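Local coordinates for immunity 23 family protein (Burkholderia dolosa AU0158, PDB 5FFP) that probably protects its own cell from the toxin of a contact-dependent growth inhibition (CDI) system, at residues A[146-149]-A[150-154]; A[100-103]-A[104-107]. All coordinates share one frame; numbering follows the deposited sequence.

Interaction 1 of 2, residues A[146-149]-A[150-154]; sequences SVVR and DVLAK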
loop_
_atom_site.group_PDB
_atom_site.type_symbol
_atom_site.label_atom_id
_atom_site.label_comp_id
_atom_site.label_asym_id
_atom_site.label_seq_id
_atom_site.Cartn_x
_atom_site.Cartn_y
_atom_site.Cartn_z
ATOM N N SER A 146 22.778 12.991 4.526
ATOM C CA SER A 146 23.653 13.871 5.309
ATOM C C SER A 146 23.042 15.275 5.508
ATOM O O SER A 146 23.177 15.871 6.571
ATOM C CB SER A 146 25.034 13.960 4.661
ATOM O OG SER A 146 25.079 14.995 3.688
ATOM N N VAL A 147 22.346 15.775 4.492
ATOM C CA VAL A 147 21.591 17.030 4.590
ATOM C C VAL A 147 20.415 16.883 5.562
ATOM O O VAL A 147 20.211 17.707 6.433
ATOM C CB VAL A 147 21.080 17.459 3.191
ATOM C CG1 VAL A 147 19.959 18.496 3.273
ATOM C CG2 VAL A 147 22.231 17.995 2.360
ATOM N N VAL A 148 19.669 15.800 5.440
ATOM C CA VAL A 148 18.598 15.521 6.401
ATOM C C VAL A 148 19.122 15.456 7.818
ATOM O O VAL A 148 18.576 16.072 8.737
ATOM C CB VAL A 148 17.851 14.217 6.070
ATOM C CG1 VAL A 148 16.854 13.879 7.158
ATOM C CG2 VAL A 148 17.132 14.354 4.736
ATOM N N ARG A 149 20.185 14.705 8.002
ATOM C CA ARG A 149 20.772 14.526 9.320
ATOM C C ARG A 149 21.237 15.870 9.898
ATOM O O ARG A 149 21.137 16.111 11.106
ATOM C CB ARG A 149 21.919 13.514 9.248
ATOM C CG ARG A 149 22.144 12.753 10.550
ATOM C CD ARG A 149 23.115 11.587 10.390
ATOM N NE ARG A 149 22.504 10.349 9.874
ATOM C CZ ARG A 149 22.610 9.851 8.628
ATOM N NH1 ARG A 149 22.009 8.687 8.338
ATOM N NH2 ARG A 149 23.300 10.496 7.667
ATOM N N ASP A 150 21.722 16.745 9.016
ATOM C CA ASP A 150 22.148 18.088 9.396
ATOM C C ASP A 150 20.941 18.900 9.866
ATOM O O ASP A 150 20.990 19.562 10.910
ATOM C CB ASP A 150 22.823 18.766 8.192
ATOM C CG ASP A 150 23.577 20.040 8.553
ATOM O OD1 ASP A 150 23.995 20.223 9.728
ATOM O OD2 ASP A 150 23.778 20.865 7.619
ATOM N N VAL A 151 19.856 18.865 9.098
ATOM C CA VAL A 151 18.644 19.567 9.523
ATOM C C VAL A 151 18.174 19.125 10.919
ATOM O O VAL A 151 17.766 19.938 11.724
ATOM C CB VAL A 151 17.511 19.401 8.510
ATOM C CG1 VAL A 151 16.241 20.027 9.049
ATOM C CG2 VAL A 151 17.869 20.087 7.212
ATOM N N LEU A 152 18.269 17.838 11.209
ATOM C CA LEU A 152 17.854 17.320 12.526
ATOM C C LEU A 152 18.793 17.734 13.640
ATOM O O LEU A 152 18.355 17.989 14.756
ATOM C CB LEU A 152 17.743 15.801 12.498
ATOM C CG LEU A 152 16.704 15.294 11.502
ATOM C CD1 LEU A 152 16.860 13.786 11.290
ATOM C CD2 LEU A 152 15.306 15.667 11.958
ATOM N N ALA A 153 20.086 17.786 13.336
ATOM C CA ALA A 153 21.081 18.227 14.312
ATOM C C ALA A 153 20.888 19.694 14.702
ATOM O O ALA A 153 21.046 20.035 15.866
ATOM C CB ALA A 153 22.492 18.012 13.773
ATOM N N LYS A 154 20.552 20.545 13.732
ATOM C CA LYS A 154 20.528 21.997 13.950
ATOM C C LYS A 154 19.253 22.550 14.615
ATOM O O LYS A 154 19.209 23.719 15.003
ATOM C CB LYS A 154 20.764 22.738 12.622
ATOM C CG LYS A 154 22.197 22.655 12.110
ATOM C CD LYS A 154 22.325 23.084 10.655
ATOM C CE LYS A 154 21.537 24.378 10.317
ATOM N NZ LYS A 154 21.667 24.885 8.912
#
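S146 accepts the first bond of this helical run: its carbonyl O takes the backbone N-H of D150 at 3.0 Å. The donor lies tilted 35° from the carbonyl plane, and the bond is bent. The S146 hydroxyl bonds back to the carbonyl of E143. V147 comes next, and its O receives the N-H of V151 at 2.9 Å in a nearly straight bond of 166°. The same V147 O is brushed by a methyl, V151 CG2, at 3.4 Å. That branch stands beside the backbone N of V151, which brings it back over the preceding turn.

V148 and L152 make the apolar side-chain contact between the two segments. V148 CG1 meets L152 CD1 at 4.1 Å, and the two side chains run alongside each other on one flank of the helix. V148 CG1 is anti to its backbone N (chi1 174°), which places it beside the carbonyl carbon, on the side of the next turn where L152 CD1 lies. L152 CG, the branch point, lies 3.4 Å from V148 O. V148 O accepts the N-H of L152 at 3.1 Å, here in the carbonyl plane. R149 closes the series through its backbone. R149 O takes the N-H of A153 at 3.0 Å, and the methyl CB of A153 rests near the same oxygen.

The four bonds are the i to i+4 ladder of an alpha helix, and the helix is amphipathic. S146, R149 and A153 are exposed. V147, V148 and V151 are buried, and all three rest on I11 of strand 9-15. V148 also reaches L52 of helix 45-52, while V151 and L152 both pack on L49. Helix 143-154 thus lies against strand 9-15, with helix 45-52 alongside.

Interaction 2 of 2, residues A[100-103]-A[104-107]; sequences VSAE and SLSD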
loop_
_atom_site.group_PDB
_atom_site.type_symbol
_atom_site.label_atom_id
_atom_site.label_comp_id
_atom_site.label_asym_id
_atom_site.label_seq_id
_atom_site.Cartn_x
_atom_site.Cartn_y
_atom_site.Cartn_z
ATOM N N VAL A 100 10.943 10.093 -0.450
ATOM C CA VAL A 100 11.610 10.913 0.560
ATOM C C VAL A 100 10.998 12.287 0.789
ATOM O O VAL A 100 11.582 13.105 1.541
ATOM C CB VAL A 100 13.112 11.056 0.254
ATOM C CG1 VAL A 100 13.750 9.677 0.110
ATOM C CG2 VAL A 100 13.347 11.884 -0.994
ATOM N N SER A 101 9.851 12.566 0.169
ATOM C CA SER A 101 9.145 13.812 0.474
ATOM C C SER A 101 8.818 13.906 1.961
ATOM O O SER A 101 8.326 12.954 2.541
ATOM C CB SER A 101 7.807 13.925 -0.264
ATOM O OG SER A 101 7.889 13.541 -1.612
ATOM N N ALA A 102 9.091 15.057 2.556
ATOM C CA ALA A 102 8.457 15.447 3.787
ATOM C C ALA A 102 6.956 15.321 3.591
ATOM O O ALA A 102 6.488 15.357 2.452
ATOM C CB ALA A 102 8.832 16.870 4.121
ATOM N N GLU A 103 6.214 15.164 4.696
ATOM C CA GLU A 103 4.748 14.990 4.671
ATOM C C GLU A 103 4.033 16.223 4.139
ATOM O O GLU A 103 3.049 16.105 3.421
ATOM C CB GLU A 103 4.154 14.684 6.076
ATOM C CG GLU A 103 4.333 13.255 6.581
ATOM C CD GLU A 103 3.635 12.966 7.933
ATOM O OE1 GLU A 103 4.145 12.114 8.713
ATOM O OE2 GLU A 103 2.574 13.582 8.225
ATOM N N SER A 104 4.506 17.409 4.502
ATOM C CA SER A 104 3.866 18.617 3.997
ATOM C C SER A 104 3.949 18.607 2.474
ATOM O O SER A 104 2.992 18.984 1.813
ATOM C CB SER A 104 4.469 19.886 4.621
ATOM O OG SER A 104 5.886 19.858 4.611
ATOM N N LEU A 105 5.081 18.144 1.928
ATOM C CA LEU A 105 5.273 18.137 0.474
ATOM C C LEU A 105 4.425 17.068 -0.216
ATOM O O LEU A 105 3.703 17.379 -1.146
ATOM C CB LEU A 105 6.747 17.980 0.097
ATOM C CG LEU A 105 7.673 19.116 0.544
ATOM C CD1 LEU A 105 9.126 18.689 0.332
ATOM C CD2 LEU A 105 7.373 20.404 -0.209
ATOM N N SER A 106 4.486 15.827 0.256
ATOM C CA SER A 106 3.539 14.774 -0.184
ATOM C C SER A 106 2.085 15.183 -0.153
ATOM O O SER A 106 1.309 14.837 -1.045
ATOM C CB SER A 106 3.600 13.582 0.779
ATOM O OG SER A 106 4.861 12.960 0.786
ATOM N N ASP A 107 1.705 15.867 0.920
ATOM C CA ASP A 107 0.317 16.177 1.137
ATOM C C ASP A 107 -0.179 17.217 0.146
ATOM O O ASP A 107 -1.365 17.275 -0.162
ATOM C CB ASP A 107 0.075 16.577 2.606
ATOM C CG ASP A 107 -0.066 15.328 3.548
ATOM O OD1 ASP A 107 0.248 14.201 3.106
ATOM O OD2 ASP A 107 -0.489 15.485 4.723
#
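This is a helix start: the loop residues S101 and A102 meet the first turn of helix 103-108 in a buried part of the fold. A102 is the N-cap residue. A102 O accepts the N-H of S106 at 3.0 Å, a nearly straight bond of 171° that lies in the carbonyl plane. Two weaker donors share that oxygen. L105 N makes a weak, strongly bent bond to A102 O at 3.2 Å (121°), and S106 OG gives A102 O a weak bond at 3.3 Å. S106 therefore grips the cap carbonyl with both its backbone and its hydroxyl. Its OG stands beside its own backbone N (chi1 -63°), facing back toward the loop, and there S106 OG also packs against S101 CB at 3.3 Å.

The next rung of the helix runs from D107 N to E103 O at 2.8 Å. The side chain of D107 folds over the same carbonyl, with D107 CB 3.1 Å from E103 O. The E103 and D107 side chains end in two carboxylates, probably both negative; E103 OE2 and D107 OD2 are 5.0 Å apart, not in contact. A102 CB meets L105 CD1 at 4.2 Å, the one apolar side-chain contact between the two segments, and both residues rest on L29 of strand 26-33.

S101 OG bonds to the carbonyl of Y110, tying the loop to strand 110-117, and S104 OG bonds to D48 of helix 45-52. S106 and D107 pack on A91 and G90 of the second subunit. An alanine at the N-cap has no side-chain acceptor for the first-turn N-H groups, so the arrangement is an alpha-helix N-terminus opened by backbone bonds, without a capping box.

In the fold
Interactions 1 and 2 are both local helical contacts, with centres about 17 Å apart and nearest atoms about 7 Å apart, so they do not touch. Interaction 2 comes earlier in the chain and sits deeper, its centre about 7 Å from the chain centre against 14 Å for interaction 1. Interaction 2 is mostly buried and borders the second subunit. Interaction 1 is partly buried, with one side exposed, and no other chain of the assembly touches it. Helix 45-52 is their common neighbour: 146-154 meets its leucines, while 100-107 also engages its D48. Regular backbone bonds and valines dominate interaction 1; serine hydroxyls bring more polar chemistry to interaction 2.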